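Local coordinates for hypothetical protein TA0175 (Thermoplasma acidophilum, PDB 1L6R) that dephosphorylates 2-phosphoglycolate to glycolate with the help of magnesium and, less efficiently, releases phosphate from inorganic pyrophosphate, at residues E122-D125 against Y126-E130. The protein carries 1 engineered substitution. Residues are numbered along the deposited sequence; the frame is centred on the assembly and turned at random.
Sequences EDVD and YVRKE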
loop_
_atom_site.group_PDB
_atom_site.type_symbol
_atom_site.label_atom_id
_atom_site.label_comp_id
_atom_site.label_asym_id
_atom_site.label_seq_id
_atom_site.Cartn_x
_atom_site.Cartn_y
_atom_site.Cartn_z
ATOM N N GLU A 122 -19.420 -12.920 15.316
ATOM C CA GLU A 122 -18.905 -12.837 16.678
ATOM C C GLU A 122 -17.450 -13.243 16.829
ATOM O O GLU A 122 -16.799 -12.837 17.786
ATOM C CB GLU A 122 -19.742 -13.696 17.630
ATOM C CG GLU A 122 -21.212 -13.375 17.624
ATOM C CD GLU A 122 -22.007 -14.349 16.786
ATOM O OE1 GLU A 122 -21.575 -14.656 15.650
ATOM O OE2 GLU A 122 -23.070 -14.807 17.261
ATOM N N ASP A 123 -16.941 -14.051 15.903
ATOM C CA ASP A 123 -15.551 -14.499 15.993
ATOM C C ASP A 123 -14.570 -13.677 15.171
ATOM O O ASP A 123 -13.369 -13.911 15.229
ATOM C CB ASP A 123 -15.419 -15.967 15.564
ATOM C CG ASP A 123 -16.076 -16.925 16.535
ATOM O OD1 ASP A 123 -16.107 -16.609 17.746
ATOM O OD2 ASP A 123 -16.548 -17.994 16.098
ATOM N N VAL A 124 -15.074 -12.702 14.419
ATOM C CA VAL A 124 -14.212 -11.892 13.561
ATOM C C VAL A 124 -13.079 -11.153 14.267
ATOM O O VAL A 124 -11.921 -11.224 13.842
ATOM C CB VAL A 124 -15.040 -10.856 12.739
ATOM C CG1 VAL A 124 -14.114 -9.886 12.026
ATOM C CG2 VAL A 124 -15.902 -11.581 11.713
ATOM N N ASP A 125 -13.394 -10.446 15.348
ATOM C CA ASP A 125 -12.364 -9.681 16.040
ATOM C C ASP A 125 -11.244 -10.564 16.577
ATOM O O ASP A 125 -10.063 -10.242 16.431
ATOM C CB ASP A 125 -12.972 -8.851 17.178
ATOM C CG ASP A 125 -13.900 -7.759 16.673
ATOM O OD1 ASP A 125 -13.785 -7.370 15.491
ATOM O OD2 ASP A 125 -14.739 -7.275 17.464
ATOM N N TYR A 126 -11.606 -11.683 17.182
ATOM C CA TYR A 126 -10.589 -12.577 17.720
ATOM C C TYR A 126 -9.710 -13.172 16.622
ATOM O O TYR A 126 -8.479 -13.181 16.728
ATOM C CB TYR A 126 -11.237 -13.711 18.504
ATOM C CG TYR A 126 -10.232 -14.730 18.980
ATOM C CD1 TYR A 126 -9.319 -14.419 19.988
ATOM C CD2 TYR A 126 -10.179 -16.000 18.410
ATOM C CE1 TYR A 126 -8.379 -15.350 20.418
ATOM C CE2 TYR A 126 -9.242 -16.941 18.833
ATOM C CZ TYR A 126 -8.346 -16.607 19.837
ATOM O OH TYR A 126 -7.421 -17.532 20.265
ATOM N N VAL A 127 -10.340 -13.682 15.569
ATOM C CA VAL A 127 -9.577 -14.280 14.488
ATOM C C VAL A 127 -8.694 -13.255 13.781
ATOM O O VAL A 127 -7.573 -13.578 13.379
ATOM C CB VAL A 127 -10.503 -14.995 13.489
ATOM C CG1 VAL A 127 -9.717 -15.407 12.255
ATOM C CG2 VAL A 127 -11.119 -16.232 14.148
ATOM N N ARG A 128 -9.168 -12.020 13.641
ATOM C CA ARG A 128 -8.341 -11.009 13.000
ATOM C C ARG A 128 -7.088 -10.765 13.841
ATOM O O ARG A 128 -5.987 -10.663 13.310
ATOM C CB ARG A 128 -9.109 -9.695 12.805
ATOM C CG ARG A 128 -8.210 -8.566 12.295
ATOM C CD ARG A 128 -8.988 -7.347 11.835
ATOM N NE ARG A 128 -9.582 -7.550 10.515
ATOM C CZ ARG A 128 -10.869 -7.370 10.239
ATOM N NH1 ARG A 128 -11.703 -6.986 11.196
ATOM N NH2 ARG A 128 -11.320 -7.556 9.007
ATOM N N LYS A 129 -7.261 -10.679 15.158
ATOM C CA LYS A 129 -6.127 -10.459 16.047
ATOM C C LYS A 129 -5.127 -11.603 15.906
ATOM O O LYS A 129 -3.924 -11.378 15.778
ATOM C CB LYS A 129 -6.600 -10.353 17.501
ATOM C CG LYS A 129 -7.359 -9.070 17.826
ATOM C CD LYS A 129 -7.776 -9.043 19.291
ATOM C CE LYS A 129 -8.516 -7.760 19.639
ATOM N NZ LYS A 129 -8.895 -7.713 21.079
ATOM N N GLU A 130 -5.629 -12.832 15.923
ATOM C CA GLU A 130 -4.765 -14.001 15.782
ATOM C C GLU A 130 -4.081 -14.015 14.417
ATOM O O GLU A 130 -2.890 -14.312 14.307
ATOM C CB GLU A 130 -5.575 -15.284 15.965
ATOM C CG GLU A 130 -6.014 -15.537 17.396
ATOM C CD GLU A 130 -4.843 -15.534 18.361
ATOM O OE1 GLU A 130 -4.452 -14.441 18.824
ATOM O OE2 GLU A 130 -4.303 -16.624 18.642
HETATM O O HOH W 1 -14.293 -12.227 18.327
HETATM O O HOH W 2 -11.483 -6.671 13.993
#
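Arg128 N donates to Val124 O at 2.9 Å, one of a run of i to i+4 backbone bonds in the alpha-helix 124-132. Val127 N is bonded to Asp123 O at 3.1 Å, and Lys129 N closes on Asp125 O at 3.1 Å. One step earlier the same spacing is filled by a water, which donates to Glu122 O and accepts from Tyr126 N at 3.0 Å, standing in for the direct i to i+4 bond.

On one flank Val124 and Arg128 run side by side. The arginine CG stands anti to the backbone N (chi1 173°), and the chain then bends at chi3 (-77°), which brings Arg128 NH1 to 3.9 Å from Val124 CG1, at an oblique approach to the guanidinium. A second water, in the guanidinium plane at its edge, accepts from Arg128 NH1 and donates to Asp125 OD1, each at 2.8 Å; it bridges the two opposite charges, whose nearest atoms do not touch, while Arg128 NH2 is bound to the carbonyl of Ile138. Trp145 of strand 144-149 packs on both Val124 and Arg128, joining the helix to the three-stranded antiparallel sheet, away from the annotated metal sites of this HAD-like phosphatase.

Val127, the buried side chain of the group, packs on Met96 of helix 87-96. Tyr126 also packs on Met96, and its OH is hydrogen-bonded to Arg99 NH1, beyond the end of that helix. Glu130 CG lies 3.5 Å above one face of the Tyr126 ring, displaced toward the rim.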